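Biphenyl-2,3-diol 1,2-dioxygenase III-related protein (Vibrio cholerae, PDB 3EY8) is a metal-binding member of the glyoxalase/bleomycin resistance/dioxygenase (VOC) superfamily, possibly a dioxygenase, but its reaction is not established. Local coordinates at residues 82-87 and 125-130; 89-94 and 115-120. The protein carries 9 engineered substitutions. One frame throughout, in Å; residues are numbered along the deposited sequence.

Contact 1: residues 82-87 and 125-130. Engineered in segment 82-87: I82 (natural residue Thr), D83 (natural residue Val).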
loop_
_atom_site.group_PDB
_atom_site.type_symbol
_atom_site.label_atom_id
_atom_site.label_comp_id
_atom_site.label_asym_id
_atom_site.label_seq_id
_atom_site.Cartn_x
_atom_site.Cartn_y
_atom_site.Cartn_z
ATOM N N ILE B 82 -16.459 -11.564 -0.446
ATOM C CA ILE B 82 -17.003 -12.670 0.319
ATOM C C ILE B 82 -17.713 -12.138 1.567
ATOM O O ILE B 82 -17.288 -11.140 2.153
ATOM C CB ILE B 82 -15.862 -13.630 0.703
ATOM C CG1 ILE B 82 -15.405 -14.387 -0.549
ATOM C CG2 ILE B 82 -16.291 -14.575 1.819
ATOM C CD1 ILE B 82 -14.057 -15.038 -0.440
ATOM N N ASP B 83 -18.801 -12.786 1.970
ATOM C CA ASP B 83 -19.494 -12.383 3.188
ATOM C C ASP B 83 -18.473 -12.350 4.328
ATOM O O ASP B 83 -17.722 -13.305 4.505
ATOM C CB ASP B 83 -20.611 -13.372 3.498
ATOM C CG ASP B 83 -21.376 -13.005 4.745
ATOM O OD1 ASP B 83 -20.865 -13.288 5.842
ATOM O OD2 ASP B 83 -22.484 -12.443 4.626
ATOM N N LEU B 84 -18.428 -11.255 5.087
ATOM C CA LEU B 84 -17.347 -11.085 6.061
ATOM C C LEU B 84 -17.327 -12.189 7.110
ATOM O O LEU B 84 -16.259 -12.630 7.516
ATOM C CB LEU B 84 -17.374 -9.707 6.736
ATOM C CG LEU B 84 -16.023 -9.326 7.361
ATOM C CD1 LEU B 84 -15.017 -8.975 6.276
ATOM C CD2 LEU B 84 -16.163 -8.163 8.345
ATOM N N SER B 85 -18.493 -12.643 7.561
ATOM C CA SER B 85 -18.492 -13.732 8.533
ATOM C C SER B 85 -17.885 -15.011 7.948
ATOM O O SER B 85 -17.174 -15.738 8.643
ATOM C CB SER B 85 -19.887 -13.978 9.125
ATOM O OG SER B 85 -20.845 -14.250 8.125
ATOM N N ASP B 86 -18.145 -15.278 6.669
ATOM C CA ASP B 86 -17.514 -16.410 5.996
ATOM C C ASP B 86 -16.004 -16.202 5.908
ATOM O O ASP B 86 -15.234 -17.143 6.079
ATOM C CB ASP B 86 -18.075 -16.603 4.580
ATOM C CG ASP B 86 -19.472 -17.182 4.573
ATOM O OD1 ASP B 86 -20.082 -17.301 5.655
ATOM O OD2 ASP B 86 -19.962 -17.516 3.474
ATOM N N ALA B 87 -15.588 -14.968 5.619
ATOM C CA ALA B 87 -14.168 -14.651 5.488
ATOM C C ALA B 87 -13.446 -14.896 6.802
ATOM O O ALA B 87 -12.360 -15.473 6.826
ATOM C CB ALA B 87 -13.977 -13.196 5.062
ATOM N N ILE B 125 -2.836 -6.924 8.948
ATOM C CA ILE B 125 -3.745 -7.123 7.829
ATOM C C ILE B 125 -5.185 -6.898 8.270
ATOM O O ILE B 125 -5.670 -7.498 9.235
ATOM C CB ILE B 125 -3.578 -8.526 7.194
ATOM C CG1 ILE B 125 -2.102 -8.813 6.868
ATOM C CG2 ILE B 125 -4.444 -8.657 5.951
ATOM C CD1 ILE B 125 -1.454 -7.813 5.896
ATOM N N GLU B 126 -5.860 -6.003 7.561
ATOM C CA GLU B 126 -7.243 -5.667 7.829
ATOM C C GLU B 126 -8.040 -6.131 6.622
ATOM O O GLU B 126 -7.801 -5.675 5.507
ATOM C CB GLU B 126 -7.369 -4.146 8.002
ATOM C CG GLU B 126 -8.766 -3.648 8.356
ATOM C CD GLU B 126 -8.829 -2.132 8.425
ATOM O OE1 GLU B 126 -7.794 -1.474 8.171
ATOM O OE2 GLU B 126 -9.915 -1.598 8.727
ATOM N N VAL B 127 -8.959 -7.066 6.838
ATOM C CA VAL B 127 -9.815 -7.548 5.765
ATOM C C VAL B 127 -11.207 -6.984 5.981
ATOM O O VAL B 127 -11.747 -7.054 7.090
ATOM C CB VAL B 127 -9.850 -9.081 5.735
ATOM C CG1 VAL B 127 -10.902 -9.577 4.745
ATOM C CG2 VAL B 127 -8.465 -9.617 5.379
ATOM N N SER B 128 -11.777 -6.404 4.930
ATOM C CA SER B 128 -12.975 -5.581 5.095
ATOM C C SER B 128 -14.006 -5.758 3.994
ATOM O O SER B 128 -13.704 -6.248 2.903
ATOM C CB SER B 128 -12.587 -4.104 5.178
ATOM O OG SER B 128 -11.541 -3.900 6.117
ATOM N N THR B 129 -15.230 -5.340 4.294
ATOM C CA THR B 129 -16.315 -5.370 3.318
ATOM C C THR B 129 -17.028 -4.025 3.299
ATOM O O THR B 129 -17.085 -3.334 4.317
ATOM C CB THR B 129 -17.342 -6.465 3.656
ATOM O OG1 THR B 129 -18.374 -6.473 2.661
ATOM C CG2 THR B 129 -17.975 -6.215 5.013
ATOM N N TYR B 130 -17.572 -3.655 2.143
ATOM C CA TYR B 130 -18.438 -2.481 2.053
ATOM C C TYR B 130 -19.917 -2.823 2.294
ATOM O O TYR B 130 -20.767 -1.932 2.326
ATOM C CB TYR B 130 -18.240 -1.739 0.721
ATOM C CG TYR B 130 -17.087 -0.761 0.774
ATOM C CD1 TYR B 130 -17.250 0.495 1.338
ATOM C CD2 TYR B 130 -15.830 -1.108 0.298
ATOM C CE1 TYR B 130 -16.203 1.389 1.413
ATOM C CE2 TYR B 130 -14.768 -0.215 0.366
ATOM C CZ TYR B 130 -14.965 1.031 0.930
ATOM O OH TYR B 130 -13.929 1.933 1.011
HETATM O O HOH W 1 -17.953 -8.526 1.209
HETATM O O HOH W 2 -20.042 -8.995 4.227
#

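Contact 2: residues 89-94 and 115-120. Engineered in segment 89-94: E89 (natural residue Lys), Y90 (natural residue His).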
loop_
_atom_site.group_PDB
_atom_site.type_symbol
_atom_site.label_atom_id
_atom_site.label_comp_id
_atom_site.label_asym_id
_atom_site.label_seq_id
_atom_site.Cartn_x
_atom_site.Cartn_y
_atom_site.Cartn_z
ATOM N N GLU B 89 -14.451 -16.862 9.317
ATOM C CA GLU B 89 -14.452 -18.300 9.573
ATOM C C GLU B 89 -13.331 -18.974 8.789
ATOM O O GLU B 89 -12.620 -19.826 9.313
ATOM C CB GLU B 89 -15.803 -18.921 9.211
ATOM C CG GLU B 89 -15.948 -20.369 9.649
ATOM C CD GLU B 89 -17.256 -20.992 9.195
ATOM O OE1 GLU B 89 -17.897 -20.441 8.276
ATOM O OE2 GLU B 89 -17.639 -22.042 9.753
ATOM N N TYR B 90 -13.169 -18.582 7.528
ATOM C CA TYR B 90 -12.132 -19.154 6.681
ATOM C C TYR B 90 -10.742 -18.891 7.245
ATOM O O TYR B 90 -9.913 -19.796 7.349
ATOM C CB TYR B 90 -12.221 -18.604 5.252
ATOM C CG TYR B 90 -11.134 -19.158 4.360
ATOM C CD1 TYR B 90 -11.321 -20.350 3.670
ATOM C CD2 TYR B 90 -9.905 -18.515 4.238
ATOM C CE1 TYR B 90 -10.328 -20.872 2.869
ATOM C CE2 TYR B 90 -8.903 -19.035 3.439
ATOM C CZ TYR B 90 -9.124 -20.216 2.754
ATOM O OH TYR B 90 -8.137 -20.753 1.954
ATOM N N VAL B 91 -10.478 -17.636 7.597
ATOM C CA VAL B 91 -9.170 -17.279 8.108
ATOM C C VAL B 91 -8.865 -18.045 9.400
ATOM O O VAL B 91 -7.793 -18.630 9.544
ATOM C CB VAL B 91 -9.047 -15.760 8.312
ATOM C CG1 VAL B 91 -7.763 -15.432 9.058
ATOM C CG2 VAL B 91 -9.079 -15.054 6.957
ATOM N N GLU B 92 -9.809 -18.050 10.336
ATOM C CA GLU B 92 -9.637 -18.826 11.562
ATOM C C GLU B 92 -9.411 -20.306 11.276
ATOM O O GLU B 92 -8.641 -20.970 11.969
ATOM C CB GLU B 92 -10.847 -18.671 12.483
ATOM C CG GLU B 92 -10.856 -17.384 13.262
ATOM C CD GLU B 92 -11.758 -17.458 14.477
ATOM O OE1 GLU B 92 -12.702 -18.275 14.473
ATOM O OE2 GLU B 92 -11.518 -16.694 15.431
ATOM N N ASN B 93 -10.088 -20.819 10.256
ATOM C CA ASN B 93 -9.949 -22.220 9.880
ATOM C C ASN B 93 -8.562 -22.557 9.342
ATOM O O ASN B 93 -8.202 -23.725 9.233
ATOM C CB ASN B 93 -11.024 -22.616 8.870
ATOM C CG ASN B 93 -12.382 -22.821 9.516
ATOM O OD1 ASN B 93 -12.537 -22.667 10.728
ATOM N ND2 ASN B 93 -13.378 -23.167 8.705
ATOM N N GLN B 94 -7.780 -21.534 9.007
ATOM C CA GLN B 94 -6.398 -21.762 8.594
ATOM C C GLN B 94 -5.462 -21.718 9.802
ATOM O O GLN B 94 -4.250 -21.869 9.664
ATOM C CB GLN B 94 -5.964 -20.757 7.520
ATOM C CG GLN B 94 -6.975 -20.590 6.397
ATOM C CD GLN B 94 -7.475 -21.918 5.851
ATOM O OE1 GLN B 94 -6.690 -22.772 5.438
ATOM N NE2 GLN B 94 -8.793 -22.091 5.839
ATOM N N PHE B 115 -12.021 -6.986 9.988
ATOM C CA PHE B 115 -11.378 -7.809 11.007
ATOM C C PHE B 115 -9.866 -7.796 10.773
ATOM O O PHE B 115 -9.416 -7.422 9.694
ATOM C CB PHE B 115 -11.970 -9.230 11.104
ATOM C CG PHE B 115 -11.676 -10.131 9.923
ATOM C CD1 PHE B 115 -10.627 -11.042 9.966
ATOM C CD2 PHE B 115 -12.488 -10.115 8.797
ATOM C CE1 PHE B 115 -10.378 -11.898 8.898
ATOM C CE2 PHE B 115 -12.240 -10.966 7.728
ATOM C CZ PHE B 115 -11.184 -11.858 7.782
ATOM N N TYR B 116 -9.093 -8.167 11.790
ATOM C CA TYR B 116 -7.646 -7.969 11.768
ATOM C C TYR B 116 -6.881 -9.223 12.153
ATOM O O TYR B 116 -7.312 -9.992 13.010
ATOM C CB TYR B 116 -7.239 -6.884 12.772
ATOM C CG TYR B 116 -7.782 -5.502 12.508
ATOM C CD1 TYR B 116 -9.047 -5.143 12.948
ATOM C CD2 TYR B 116 -7.018 -4.548 11.852
ATOM C CE1 TYR B 116 -9.545 -3.882 12.725
ATOM C CE2 TYR B 116 -7.510 -3.281 11.620
ATOM C CZ TYR B 116 -8.777 -2.957 12.063
ATOM O OH TYR B 116 -9.282 -1.696 11.850
ATOM N N PHE B 117 -5.725 -9.411 11.536
ATOM C CA PHE B 117 -4.789 -10.439 11.966
ATOM C C PHE B 117 -3.411 -10.043 11.459
ATOM O O PHE B 117 -3.282 -9.063 10.729
ATOM C CB PHE B 117 -5.192 -11.811 11.416
ATOM C CG PHE B 117 -5.377 -11.837 9.928
ATOM C CD1 PHE B 117 -6.609 -11.547 9.372
ATOM C CD2 PHE B 117 -4.322 -12.145 9.085
ATOM C CE1 PHE B 117 -6.785 -11.562 7.996
ATOM C CE2 PHE B 117 -4.491 -12.164 7.702
ATOM C CZ PHE B 117 -5.726 -11.870 7.163
ATOM N N ARG B 118 -2.386 -10.801 11.834
ATOM C CA ARG B 118 -1.028 -10.491 11.396
ATOM C C ARG B 118 -0.479 -11.536 10.448
ATOM O O ARG B 118 -0.803 -12.730 10.556
ATOM C CB ARG B 118 -0.089 -10.348 12.599
ATOM C CG ARG B 118 -0.426 -9.147 13.453
ATOM C CD ARG B 118 0.577 -8.874 14.545
ATOM N NE ARG B 118 0.048 -7.838 15.428
ATOM C CZ ARG B 118 0.092 -6.537 15.160
ATOM N NH1 ARG B 118 0.653 -6.108 14.036
ATOM N NH2 ARG B 118 -0.423 -5.660 16.014
ATOM N N ASP B 119 0.359 -11.089 9.517
ATOM C CA ASP B 119 1.038 -12.017 8.612
ATOM C C ASP B 119 2.313 -12.542 9.282
ATOM O O ASP B 119 2.607 -12.169 10.419
ATOM C CB ASP B 119 1.258 -11.384 7.219
ATOM C CG ASP B 119 2.515 -10.516 7.126
ATOM O OD1 ASP B 119 3.198 -10.285 8.140
ATOM O OD2 ASP B 119 2.821 -10.060 6.000
ATOM N N PRO B 120 3.050 -13.442 8.613
ATOM C CA PRO B 120 4.184 -14.086 9.296
ATOM C C PRO B 120 5.313 -13.149 9.748
ATOM O O PRO B 120 6.111 -13.554 10.607
ATOM C CB PRO B 120 4.694 -15.084 8.248
ATOM C CG PRO B 120 3.481 -15.416 7.452
ATOM C CD PRO B 120 2.709 -14.123 7.352
#

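Contact 1: residues 82-87 and 125-130
The start of helix 84-93 lies against the last residues of strand 124-129, with the CA atoms of L84 and T129 6.4 Å apart. The contact joins the helix and the last strand of a βαβββ module, the repeating unit of the VOC fold; the helix packs on one face of the module's four-stranded mixed sheet. The two backbones share no direct hydrogen bond here. L84 carries the contact, and V127 and T129 receive it from the same side of their strand. CB of L84 rests on the methyl CG2 of T129 at 3.9 Å. With CG anti to the backbone N (chi1 -160°), the L84 side chain runs on along the strand. Its CD1 reaches the carbonyl O of V127 at 3.9 Å and lies 4.4 Å from CG1 of V127. The methyl of A87 points toward the strand but stops short of contact. S128 turns to the other side of the sheet, where its hydroxyl bonds to S114. E126, seen as a calcium ligand in a structure of this protein, faces that way too, though no calcium is bound to this chain.

D83 and I82 are engineered residues. D83 occupies the N-cap, and its OD1 accepts weak bonds from the backbone N of S85 and of D86. Two waters link T129 OG1 to the backbone of 82-84. OG1 also bonds to the backbone N of S131. One water accepts from OG1 of T129 at 2.5 Å and donates to O of I82 at 2.9 Å. A second accepts from N of L84 at 2.9 Å and donates only weakly to the same OG1 of T129.

Contact 2: residues 89-94 and 115-120
V91 sets one methyl over a face of the F117 ring and the other against the edge of the F115 ring. CG1 lies 4.2 Å from the centroid of the F117 ring and 18° off the ring normal, a CH-pi contact. It stands a little toward the rim, 4.1 Å from CD1 of F117. CG2 comes in near the plane of the F115 ring and meets CZ of F115 at 3.9 Å. The valine thus forks between two rings that present different sides to it. Its CG1 is anti to the backbone N (chi1 171°), which leaves CG2 beside that N and on the F115 side. Both rings project from the strand toward the helix. The contact is apolar and buried.

At the C-terminal end of the helix, NE2 of Q94 bonds to O of Y90 at 3.0 Å and lies over the ring of Y90, an engineered residue. V91 also packs on V96 in the following loop. F115 continues beneath helix 84-93 to L84, A87 and M88, while F117 leans on I125 and V127 of the adjacent strand 124-129.

Overall arrangement
Contacts 1 and 2 are two stations along one helix-on-sheet interface, their centres 10 Å apart. Both use helix 84-93: contact 1 its first turn, contact 2 its last. The strands they meet, 124-129 and 110-118, are antiparallel neighbours in one sheet and follow each other in the chain. Along the sequence the order is 82-87, 89-94, 115-120, 125-130, with contact 2 enclosed by contact 1. The two join directly: N of I125 probably bonds to O of F117 at 2.8 Å, and CD1 of L84 packs on CE2 of F115 at 3.7 Å. Together they are part of the apolar layer between the helix and the sheet of this βαβββ module, and both also touch the second subunit.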